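Local coordinates for protein F420-reducing hydrogenase, subunit beta (Methanothermobacter marburgensis, PDB 4OMF) that probably carries electrons between an iron-sulfur cluster and FAD for the reduction of coenzyme F420, as the beta subunit of the F420-reducing hydrogenase, at residues Gly73-Thr77 with Lys160-Gly164; Gln24-Ile28 with Gly215-Val219; Gly131-Met135 with Asp197-Glu201. One frame throughout, in Å; residues are numbered along the deposited sequence.

Contact 1. Residues Gly73-Thr77 with Lys160-Gly164. With FAD (flavin-adenine dinucleotide), chain R.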
# COMPACT_ATOMS: atom_id res chain seq x y z
N GLY C 73 -2.07 -38.13 -3.30
CA GLY C 73 -2.75 -37.90 -4.57
C GLY C 73 -2.43 -36.52 -5.11
O GLY C 73 -2.24 -35.58 -4.34
N THR C 74 -2.37 -36.39 -6.43
CA THR C 74 -2.01 -35.12 -7.07
C THR C 74 -3.21 -34.20 -7.36
O THR C 74 -4.26 -34.64 -7.79
CB THR C 74 -1.29 -35.36 -8.41
OG1 THR C 74 -0.14 -36.18 -8.17
CG2 THR C 74 -0.83 -34.04 -9.04
N LYS C 75 -3.00 -32.92 -7.12
CA LYS C 75 -3.94 -31.89 -7.56
C LYS C 75 -3.20 -30.99 -8.54
O LYS C 75 -2.21 -30.38 -8.16
CB LYS C 75 -4.46 -31.08 -6.37
CG LYS C 75 -5.20 -31.94 -5.32
CD LYS C 75 -4.22 -32.47 -4.29
CE LYS C 75 -4.85 -33.51 -3.38
NZ LYS C 75 -3.86 -34.06 -2.37
N TYR C 76 -3.64 -30.92 -9.80
CA TYR C 76 -2.89 -30.13 -10.78
C TYR C 76 -3.30 -28.65 -10.75
O TYR C 76 -3.70 -28.09 -11.76
CB TYR C 76 -3.07 -30.70 -12.19
CG TYR C 76 -2.51 -32.10 -12.32
CD1 TYR C 76 -1.13 -32.33 -12.27
CD2 TYR C 76 -3.36 -33.18 -12.51
CE1 TYR C 76 -0.61 -33.61 -12.39
CE2 TYR C 76 -2.85 -34.47 -12.62
CZ TYR C 76 -1.48 -34.68 -12.56
OH TYR C 76 -0.99 -35.96 -12.67
N THR C 77 -3.20 -28.05 -9.56
CA THR C 77 -3.37 -26.61 -9.42
C THR C 77 -2.50 -26.14 -8.26
O THR C 77 -1.71 -26.92 -7.67
CB THR C 77 -4.86 -26.22 -9.22
OG1 THR C 77 -5.01 -24.79 -9.27
CG2 THR C 77 -5.40 -26.73 -7.90
N LYS C 160 -10.14 -38.96 -9.13
CA LYS C 160 -8.69 -38.88 -9.32
C LYS C 160 -8.41 -38.14 -10.63
O LYS C 160 -9.16 -38.28 -11.58
CB LYS C 160 -8.04 -40.28 -9.35
CG LYS C 160 -6.51 -40.27 -9.39
CD LYS C 160 -5.91 -41.68 -9.45
CE LYS C 160 -4.39 -41.64 -9.25
NZ LYS C 160 -3.73 -42.96 -9.48
N MET C 161 -7.33 -37.36 -10.69
CA MET C 161 -6.88 -36.81 -11.96
C MET C 161 -5.44 -37.27 -12.20
O MET C 161 -4.73 -37.61 -11.26
CB MET C 161 -6.99 -35.27 -11.99
CG MET C 161 -6.26 -34.55 -10.86
SD MET C 161 -6.54 -32.75 -10.91
CE MET C 161 -8.32 -32.64 -10.76
N ASP C 162 -5.04 -37.31 -13.47
CA ASP C 162 -3.72 -37.83 -13.83
C ASP C 162 -3.31 -37.25 -15.19
O ASP C 162 -4.16 -36.87 -16.00
CB ASP C 162 -3.75 -39.36 -13.89
CG ASP C 162 -2.38 -39.99 -13.65
OD1 ASP C 162 -1.40 -39.24 -13.47
OD2 ASP C 162 -2.31 -41.24 -13.64
N ILE C 163 -2.01 -37.15 -15.42
CA ILE C 163 -1.48 -36.69 -16.69
C ILE C 163 -0.45 -37.70 -17.14
O ILE C 163 0.36 -38.16 -16.33
CB ILE C 163 -0.86 -35.27 -16.57
CG1 ILE C 163 -1.96 -34.24 -16.34
CG2 ILE C 163 -0.00 -34.94 -17.81
CD1 ILE C 163 -1.48 -32.80 -16.12
N GLY C 164 -0.49 -38.09 -18.40
CA GLY C 164 0.44 -39.07 -18.91
C GLY C 164 0.01 -39.61 -20.25
O GLY C 164 -1.16 -39.51 -20.63
PA FAD R . 1.54 -39.53 -2.99
O1A FAD R . 0.31 -39.61 -3.86
O2A FAD R . 1.84 -40.52 -1.90
O5B FAD R . 1.56 -38.08 -2.33
C5B FAD R . 1.49 -36.98 -3.25
C4B FAD R . 2.09 -35.76 -2.56
O4B FAD R . 2.09 -34.66 -3.46
C3B FAD R . 1.25 -35.38 -1.35
O3B FAD R . 2.07 -35.18 -0.18
C2B FAD R . 0.63 -34.05 -1.77
O2B FAD R . 0.49 -33.17 -0.64
C1B FAD R . 1.60 -33.51 -2.80
N9A FAD R . 0.89 -32.63 -3.75
C8A FAD R . -0.21 -32.96 -4.45
N7A FAD R . -0.59 -31.93 -5.24
C5A FAD R . 0.30 -30.92 -5.03
C6A FAD R . 0.46 -29.54 -5.53
N6A FAD R . -0.41 -29.00 -6.42
N1A FAD R . 1.52 -28.84 -5.06
C2A FAD R . 2.37 -29.34 -4.15
N3A FAD R . 2.28 -30.59 -3.63
C4A FAD R . 1.27 -31.40 -4.04
N1 FAD R . 4.79 -36.33 -12.38
C2 FAD R . 5.55 -36.61 -13.51
O2 FAD R . 6.03 -37.75 -13.64
N3 FAD R . 5.72 -35.62 -14.47
C4 FAD R . 5.18 -34.36 -14.29
O4 FAD R . 5.39 -33.48 -15.16
C4X FAD R . 3.94 -34.29 -13.56
N5 FAD R . 3.32 -32.95 -13.48
C5X FAD R . 3.04 -32.54 -12.10
C6 FAD R . 2.50 -31.24 -11.97
C7 FAD R . 1.99 -30.82 -10.74
C7M FAD R . 1.43 -29.42 -10.58
C8 FAD R . 2.01 -31.71 -9.67
C8M FAD R . 1.49 -31.38 -8.28
C9 FAD R . 2.53 -33.02 -9.79
C9A FAD R . 2.97 -33.47 -11.05
N10 FAD R . 3.58 -34.75 -11.16
C10 FAD R . 3.95 -35.24 -12.40
C1' FAD R . 3.93 -35.59 -10.00
C2' FAD R . 2.89 -36.63 -9.66
O2' FAD R . 1.66 -36.41 -10.18
C3' FAD R . 2.96 -37.04 -8.38
O3' FAD R . 2.52 -36.12 -7.49
C4' FAD R . 4.23 -37.76 -7.95
O4' FAD R . 4.54 -38.87 -8.83
C5' FAD R . 4.13 -38.24 -6.50
O5' FAD R . 3.29 -39.39 -6.43
P FAD R . 3.33 -40.37 -5.17
O1P FAD R . 4.79 -40.70 -4.92
O2P FAD R . 2.37 -41.50 -5.38
O3P FAD R . 2.84 -39.39 -3.96
O HOH W 1 -5.33 -37.19 -8.24
O HOH W 2 1.05 -37.38 -12.55
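I163 sets its terminal methyl CD1 squarely over one face of the Y76 ring, 3.8 Å from the centroid and 5° off the normal, in a CH-pi contact. T74 CG2, from the same loop as the tyrosine, covers the opposite face nearer the rim, so the phenol is clamped between two methyl groups. With CG anti to the carbonyl carbon (chi1 -63°), Y76 reaches across to strand 160-164, and its CD2 lies 3.6 Å from M161 SD in an oblique Met-aromatic contact. The same sulfur accepts a long, weak but nearly straight bond from Y76 N (3.6 Å to M161 SD, 176°). Residues 73-77 form a loop that runs along FAD and holds its adenine: K75 N donates to FAD N7A at 3.2 Å, and FAD N6A returns a bond to K75 O at 2.9 Å. Y76 is the centre of an inverse gamma turn, and just beyond it T77 O takes a weak second bond from FAD N6A; the ring edge abuts the flavin near C5X. Facing this loop is an outer strand of the three-stranded antiparallel sheet. Toward the polar end the contact becomes looser. The bond from I163 N to Y76 OH is weak and strongly bent (3.2 Å); the D162 carboxylate lies nearly coplanar with the ring. One water joins Y76 OH, D162 OD1 and the ribityl O2' of FAD. Another spans the two backbones, lying 2.8 Å from T74 O and accepting from M161 N, where the facing CA atoms of T74 and M161 stand 7.1 Å apart.

Contact 2. Residues Gln24-Ile28 with Gly215-Val219; sequences QDGGI and GWSTV. With FAD (flavin-adenine dinucleotide), chain R.
S217 holds OG anti to its own carbonyl carbon (chi1 -66°), which turns the hydroxyl to the 24-28 backbone; I28 places CG1 in the corresponding position (chi1 -52°) and so presses it against the same serine. S217 OG accepts the N-H of G26 (OG to N 2.9 Å, 145°), in the one direct hydrogen bond between the segments, and D25 CB rests beside that oxygen. Packing is tight here: I28 CG1 and S217 CB are only 3.4 Å apart, closer than usual for two carbons. Two residues along the strand, I28 CG1 also meets V219 CG2 at 3.9 Å. A beta carbon on G26 would run into S217 OG, and the bare CA instead gives a CA-H...O contact to G215 O at 3.4 Å. The turn 24-28 is the diphosphate-binding loop at the start of helix 28-39, with G27 as N-cap. D25 N donates to FAD O2P at 2.8 Å and G27 N to the same oxygen at 2.9 Å, while I28 N adds a weak bond to O1P and Q24 N grips O1A of the other phosphate. The helix end probably adds to the stabilisation of this negative charge. D25 OD2 accepts the ribityl hydroxyl O4' of FAD. Between D25 and the strand's approach lies a water that accepts from G215 N at 3.0 Å and is in bonding range of both D25 OD1 and W216 O. R13, on the neighbouring strand 8-14, binds G215 O from outside the contact.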
# COMPACT_ATOMS: atom_id res chain seq x y z
N GLN C 24 -0.97 -41.24 -5.75
CA GLN C 24 -1.04 -40.92 -7.18
C GLN C 24 -0.36 -42.00 -8.01
O GLN C 24 -0.90 -42.48 -9.02
CB GLN C 24 -0.38 -39.57 -7.46
CG GLN C 24 -0.50 -39.13 -8.93
CD GLN C 24 -1.92 -38.65 -9.26
OE1 GLN C 24 -2.75 -38.44 -8.36
NE2 GLN C 24 -2.21 -38.48 -10.54
N ASP C 25 0.85 -42.35 -7.58
CA ASP C 25 1.70 -43.25 -8.32
C ASP C 25 2.18 -44.36 -7.38
O ASP C 25 1.37 -45.17 -6.94
CB ASP C 25 2.86 -42.46 -8.95
CG ASP C 25 2.36 -41.46 -9.98
OD1 ASP C 25 1.60 -41.88 -10.88
OD2 ASP C 25 2.71 -40.26 -9.88
N GLY C 26 3.48 -44.39 -7.06
CA GLY C 26 4.04 -45.43 -6.20
C GLY C 26 3.87 -45.16 -4.70
O GLY C 26 4.17 -46.01 -3.87
N GLY C 27 3.38 -43.98 -4.34
CA GLY C 27 3.24 -43.63 -2.94
C GLY C 27 4.58 -43.34 -2.30
O GLY C 27 4.78 -43.57 -1.10
N ILE C 28 5.50 -42.82 -3.09
CA ILE C 28 6.84 -42.54 -2.60
C ILE C 28 6.82 -41.36 -1.63
O ILE C 28 7.48 -41.39 -0.59
CB ILE C 28 7.81 -42.24 -3.76
CG1 ILE C 28 7.75 -43.35 -4.81
CG2 ILE C 28 9.23 -42.02 -3.25
CD1 ILE C 28 8.02 -44.76 -4.30
N GLY C 215 1.30 -47.25 -11.13
CA GLY C 215 1.35 -47.68 -9.74
C GLY C 215 2.77 -47.75 -9.22
O GLY C 215 3.02 -48.14 -8.07
N TRP C 216 3.71 -47.38 -10.08
CA TRP C 216 5.13 -47.33 -9.71
C TRP C 216 5.67 -45.94 -9.96
O TRP C 216 5.05 -45.14 -10.69
CB TRP C 216 5.94 -48.35 -10.50
CG TRP C 216 5.67 -49.76 -10.13
CD1 TRP C 216 4.57 -50.50 -10.47
CD2 TRP C 216 6.51 -50.62 -9.36
NE1 TRP C 216 4.68 -51.77 -9.96
CE2 TRP C 216 5.86 -51.87 -9.27
CE3 TRP C 216 7.75 -50.46 -8.73
CZ2 TRP C 216 6.41 -52.95 -8.58
CZ3 TRP C 216 8.30 -51.54 -8.04
CH2 TRP C 216 7.62 -52.77 -7.97
N SER C 217 6.81 -45.65 -9.36
CA SER C 217 7.43 -44.31 -9.48
C SER C 217 8.90 -44.40 -9.84
O SER C 217 9.59 -45.32 -9.40
CB SER C 217 7.32 -43.53 -8.17
OG SER C 217 5.99 -43.21 -7.85
N THR C 218 9.38 -43.41 -10.58
CA THR C 218 10.81 -43.27 -10.87
C THR C 218 11.42 -42.37 -9.80
O THR C 218 11.03 -41.21 -9.65
CB THR C 218 11.04 -42.70 -12.27
OG1 THR C 218 10.38 -43.53 -13.24
CG2 THR C 218 12.52 -42.61 -12.57
N VAL C 219 12.36 -42.94 -9.04
CA VAL C 219 12.89 -42.29 -7.84
C VAL C 219 14.37 -41.97 -8.00
O VAL C 219 15.20 -42.87 -8.16
CB VAL C 219 12.73 -43.19 -6.59
CG1 VAL C 219 13.28 -42.50 -5.34
CG2 VAL C 219 11.27 -43.57 -6.39
PA FAD R . 1.54 -39.53 -2.99
O1A FAD R . 0.31 -39.61 -3.86
O2A FAD R . 1.84 -40.52 -1.90
O5B FAD R . 1.56 -38.08 -2.33
C5B FAD R . 1.49 -36.98 -3.25
C4B FAD R . 2.09 -35.76 -2.56
O4B FAD R . 2.09 -34.66 -3.46
C3B FAD R . 1.25 -35.38 -1.35
O3B FAD R . 2.07 -35.18 -0.18
C2B FAD R . 0.63 -34.05 -1.77
O2B FAD R . 0.49 -33.17 -0.64
C1B FAD R . 1.60 -33.51 -2.80
N9A FAD R . 0.89 -32.63 -3.75
C8A FAD R . -0.21 -32.96 -4.45
N7A FAD R . -0.59 -31.93 -5.24
C5A FAD R . 0.30 -30.92 -5.03
C6A FAD R . 0.46 -29.54 -5.53
N6A FAD R . -0.41 -29.00 -6.42
N1A FAD R . 1.52 -28.84 -5.06
C2A FAD R . 2.37 -29.34 -4.15
N3A FAD R . 2.28 -30.59 -3.63
C4A FAD R . 1.27 -31.40 -4.04
N1 FAD R . 4.79 -36.33 -12.38
C2 FAD R . 5.55 -36.61 -13.51
O2 FAD R . 6.03 -37.75 -13.64
N3 FAD R . 5.72 -35.62 -14.47
C4 FAD R . 5.18 -34.36 -14.29
O4 FAD R . 5.39 -33.48 -15.16
C4X FAD R . 3.94 -34.29 -13.56
N5 FAD R . 3.32 -32.95 -13.48
C5X FAD R . 3.04 -32.54 -12.10
C6 FAD R . 2.50 -31.24 -11.97
C7 FAD R . 1.99 -30.82 -10.74
C7M FAD R . 1.43 -29.42 -10.58
C8 FAD R . 2.01 -31.71 -9.67
C8M FAD R . 1.49 -31.38 -8.28
C9 FAD R . 2.53 -33.02 -9.79
C9A FAD R . 2.97 -33.47 -11.05
N10 FAD R . 3.58 -34.75 -11.16
C10 FAD R . 3.95 -35.24 -12.40
C1' FAD R . 3.93 -35.59 -10.00
C2' FAD R . 2.89 -36.63 -9.66
O2' FAD R . 1.66 -36.41 -10.18
C3' FAD R . 2.96 -37.04 -8.38
O3' FAD R . 2.52 -36.12 -7.49
C4' FAD R . 4.23 -37.76 -7.95
O4' FAD R . 4.54 -38.87 -8.83
C5' FAD R . 4.13 -38.24 -6.50
O5' FAD R . 3.29 -39.39 -6.43
P FAD R . 3.33 -40.37 -5.17
O1P FAD R . 4.79 -40.70 -4.92
O2P FAD R . 2.37 -41.50 -5.38
O3P FAD R . 2.84 -39.39 -3.96
O HOH W 3 2.32 -44.56 -11.96

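Contact 3. Residues Gly131-Met135 with Asp197-Glu201; sequences GIYCM and DYVAE. With FAD (flavin-adenine dinucleotide), chain R; SF4 (iron/sulfur cluster), chain N.
Y198 O accepts the N-H of C134 (O to N 3.1 Å, 159°), with the donor in the carbonyl plane, and the same oxygen also receives a CA-H...O contact from Y133. At the far end of its side chain, Y198 OH takes the N3-H of FAD at 3.0 Å. Within 197-201, D197 OD1 uses its syn lone pair for E201 N (2.9 Å). The buried I132 O has no hydrogen-bonding partner. Y133 OH probably bonds T218 O of strand 217-221.

The apolar contacts centre on two tyrosine rings. V199 CG1 stands over the centre of the Y133 ring, 3.8 Å from the centroid, a CH-pi contact. Y133 CB in turn covers one face of the Y198 ring; the two rings are oblique, their planes 42° apart. Because its chain bends at chi2 and chi3, M135 brings CE to 3.6 Å from Y198 CE1, with SD in an oblique Met-aromatic contact. A200 CB lies 3.8 Å from G131 CA, where a beta carbon on the glycine would clash. An alanine in place of Y133 would take away the ring under V199 CG1 and would probably leave that methyl without its face and T218 O without the phenol.

The metal contact lies on the other side of the segment. SG of C134, anti to the backbone N (chi1 -175°), binds iron FE4 at 2.3 Å and lies 3.5 Å from FAD C6. The arrangement thus places one cysteine ligand of a four-iron cluster directly against the flavin, consistent with electron transfer between cluster and FAD in this F420-reducing beta subunit.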
# COMPACT_ATOMS: atom_id res chain seq x y z
N GLY C 131 11.19 -33.86 -3.83
CA GLY C 131 10.76 -33.12 -5.00
C GLY C 131 9.86 -33.99 -5.86
O GLY C 131 10.07 -35.20 -5.91
N ILE C 132 8.86 -33.40 -6.49
CA ILE C 132 8.07 -34.18 -7.45
C ILE C 132 8.19 -33.53 -8.83
O ILE C 132 8.36 -32.32 -8.93
CB ILE C 132 6.59 -34.32 -7.03
CG1 ILE C 132 5.97 -32.96 -6.68
CG2 ILE C 132 6.48 -35.26 -5.81
CD1 ILE C 132 4.48 -33.07 -6.29
N TYR C 133 8.14 -34.36 -9.88
CA TYR C 133 8.35 -33.87 -11.25
C TYR C 133 7.20 -32.97 -11.67
O TYR C 133 6.06 -33.19 -11.27
CB TYR C 133 8.47 -35.02 -12.27
CG TYR C 133 9.49 -36.12 -11.99
CD1 TYR C 133 10.49 -35.97 -11.02
CD2 TYR C 133 9.42 -37.31 -12.70
CE1 TYR C 133 11.40 -37.01 -10.77
CE2 TYR C 133 10.33 -38.34 -12.45
CZ TYR C 133 11.31 -38.18 -11.49
OH TYR C 133 12.19 -39.22 -11.26
N CYS C 134 7.50 -31.98 -12.51
CA CYS C 134 6.46 -31.06 -12.97
C CYS C 134 6.75 -30.50 -14.35
O CYS C 134 7.87 -30.07 -14.62
CB CYS C 134 6.32 -29.92 -11.98
SG CYS C 134 4.96 -28.81 -12.40
N MET C 135 5.73 -30.46 -15.21
CA MET C 135 5.88 -29.86 -16.55
C MET C 135 5.07 -28.55 -16.69
O MET C 135 5.37 -27.70 -17.53
CB MET C 135 5.45 -30.86 -17.62
CG MET C 135 5.73 -30.40 -19.04
SD MET C 135 7.50 -30.38 -19.42
CE MET C 135 7.79 -32.12 -19.74
N ASP C 197 13.46 -26.85 -15.13
CA ASP C 197 13.67 -27.95 -14.20
C ASP C 197 12.47 -28.91 -14.24
O ASP C 197 11.38 -28.58 -13.76
CB ASP C 197 13.88 -27.36 -12.79
CG ASP C 197 14.40 -28.37 -11.76
OD1 ASP C 197 14.18 -29.60 -11.90
OD2 ASP C 197 15.00 -27.90 -10.76
N TYR C 198 12.68 -30.10 -14.81
CA TYR C 198 11.61 -31.09 -14.90
C TYR C 198 11.59 -32.03 -13.71
O TYR C 198 10.55 -32.29 -13.13
CB TYR C 198 11.74 -31.90 -16.19
CG TYR C 198 10.64 -32.92 -16.36
CD1 TYR C 198 9.30 -32.54 -16.30
CD2 TYR C 198 10.92 -34.26 -16.58
CE1 TYR C 198 8.29 -33.47 -16.46
CE2 TYR C 198 9.90 -35.19 -16.74
CZ TYR C 198 8.60 -34.78 -16.68
OH TYR C 198 7.57 -35.68 -16.83
N VAL C 199 12.76 -32.57 -13.35
CA VAL C 199 12.79 -33.63 -12.36
C VAL C 199 13.20 -33.15 -10.97
O VAL C 199 13.72 -33.93 -10.18
CB VAL C 199 13.74 -34.78 -12.80
CG1 VAL C 199 13.12 -35.60 -13.93
CG2 VAL C 199 15.11 -34.24 -13.22
N ALA C 200 12.91 -31.89 -10.67
CA ALA C 200 13.21 -31.33 -9.34
C ALA C 200 14.68 -31.58 -8.98
O ALA C 200 14.98 -32.31 -8.04
CB ALA C 200 12.29 -31.92 -8.26
N GLU C 201 15.58 -30.99 -9.76
CA GLU C 201 17.00 -31.26 -9.67
C GLU C 201 17.65 -30.89 -8.35
O GLU C 201 18.73 -31.38 -8.06
CB GLU C 201 17.72 -30.53 -10.80
CG GLU C 201 17.29 -31.01 -12.19
CD GLU C 201 17.87 -30.19 -13.33
OE1 GLU C 201 18.97 -29.62 -13.15
OE2 GLU C 201 17.22 -30.13 -14.40
PA FAD R . 1.54 -39.53 -2.99
O1A FAD R . 0.31 -39.61 -3.86
O2A FAD R . 1.84 -40.52 -1.90
O5B FAD R . 1.56 -38.08 -2.33
C5B FAD R . 1.49 -36.98 -3.25
C4B FAD R . 2.09 -35.76 -2.56
O4B FAD R . 2.09 -34.66 -3.46
C3B FAD R . 1.25 -35.38 -1.35
O3B FAD R . 2.07 -35.18 -0.18
C2B FAD R . 0.63 -34.05 -1.77
O2B FAD R . 0.49 -33.17 -0.64
C1B FAD R . 1.60 -33.51 -2.80
N9A FAD R . 0.89 -32.63 -3.75
C8A FAD R . -0.21 -32.96 -4.45
N7A FAD R . -0.59 -31.93 -5.24
C5A FAD R . 0.30 -30.92 -5.03
C6A FAD R . 0.46 -29.54 -5.53
N6A FAD R . -0.41 -29.00 -6.42
N1A FAD R . 1.52 -28.84 -5.06
C2A FAD R . 2.37 -29.34 -4.15
N3A FAD R . 2.28 -30.59 -3.63
C4A FAD R . 1.27 -31.40 -4.04
N1 FAD R . 4.79 -36.33 -12.38
C2 FAD R . 5.55 -36.61 -13.51
O2 FAD R . 6.03 -37.75 -13.64
N3 FAD R . 5.72 -35.62 -14.47
C4 FAD R . 5.18 -34.36 -14.29
O4 FAD R . 5.39 -33.48 -15.16
C4X FAD R . 3.94 -34.29 -13.56
N5 FAD R . 3.32 -32.95 -13.48
C5X FAD R . 3.04 -32.54 -12.10
C6 FAD R . 2.50 -31.24 -11.97
C7 FAD R . 1.99 -30.82 -10.74
C7M FAD R . 1.43 -29.42 -10.58
C8 FAD R . 2.01 -31.71 -9.67
C8M FAD R . 1.49 -31.38 -8.28
C9 FAD R . 2.53 -33.02 -9.79
C9A FAD R . 2.97 -33.47 -11.05
N10 FAD R . 3.58 -34.75 -11.16
C10 FAD R . 3.95 -35.24 -12.40
C1' FAD R . 3.93 -35.59 -10.00
C2' FAD R . 2.89 -36.63 -9.66
O2' FAD R . 1.66 -36.41 -10.18
C3' FAD R . 2.96 -37.04 -8.38
O3' FAD R . 2.52 -36.12 -7.49
C4' FAD R . 4.23 -37.76 -7.95
O4' FAD R . 4.54 -38.87 -8.83
C5' FAD R . 4.13 -38.24 -6.50
O5' FAD R . 3.29 -39.39 -6.43
P FAD R . 3.33 -40.37 -5.17
O1P FAD R . 4.79 -40.70 -4.92
O2P FAD R . 2.37 -41.50 -5.38
O3P FAD R . 2.84 -39.39 -3.96
FE1 SF4 N . 6.71 -24.56 -11.18
FE2 SF4 N . 8.16 -25.13 -13.32
FE3 SF4 N . 5.65 -24.29 -13.65
FE4 SF4 N . 6.05 -26.75 -12.61
S1 SF4 N . 6.63 -26.06 -14.75
S2 SF4 N . 4.60 -25.13 -11.78
S3 SF4 N . 7.99 -26.46 -11.47
S4 SF4 N . 7.37 -23.05 -12.79

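In the fold
From the N terminus, the chain first passes residues 24-28, and contact 2 closes the longest loop only when 215-219 arrives; contacts 1 and 3 both fall within it. Residues 73-77 come next, then 131-135, before 160-164 completes contact 1 and 197-201 completes contact 3, so these two loops cross. Contact 1 ties the FAD-binding loop to the small antiparallel sheet, whereas contacts 2 and 3 both reach the large mixed sheet. Q24 joins contacts 1 and 2, its OE1 taking T74 N and its NE2 giving to M161 O, both probable hydrogen bonds, and Y133 OH links contacts 3 and 2 through T218 O. All three surround one FAD.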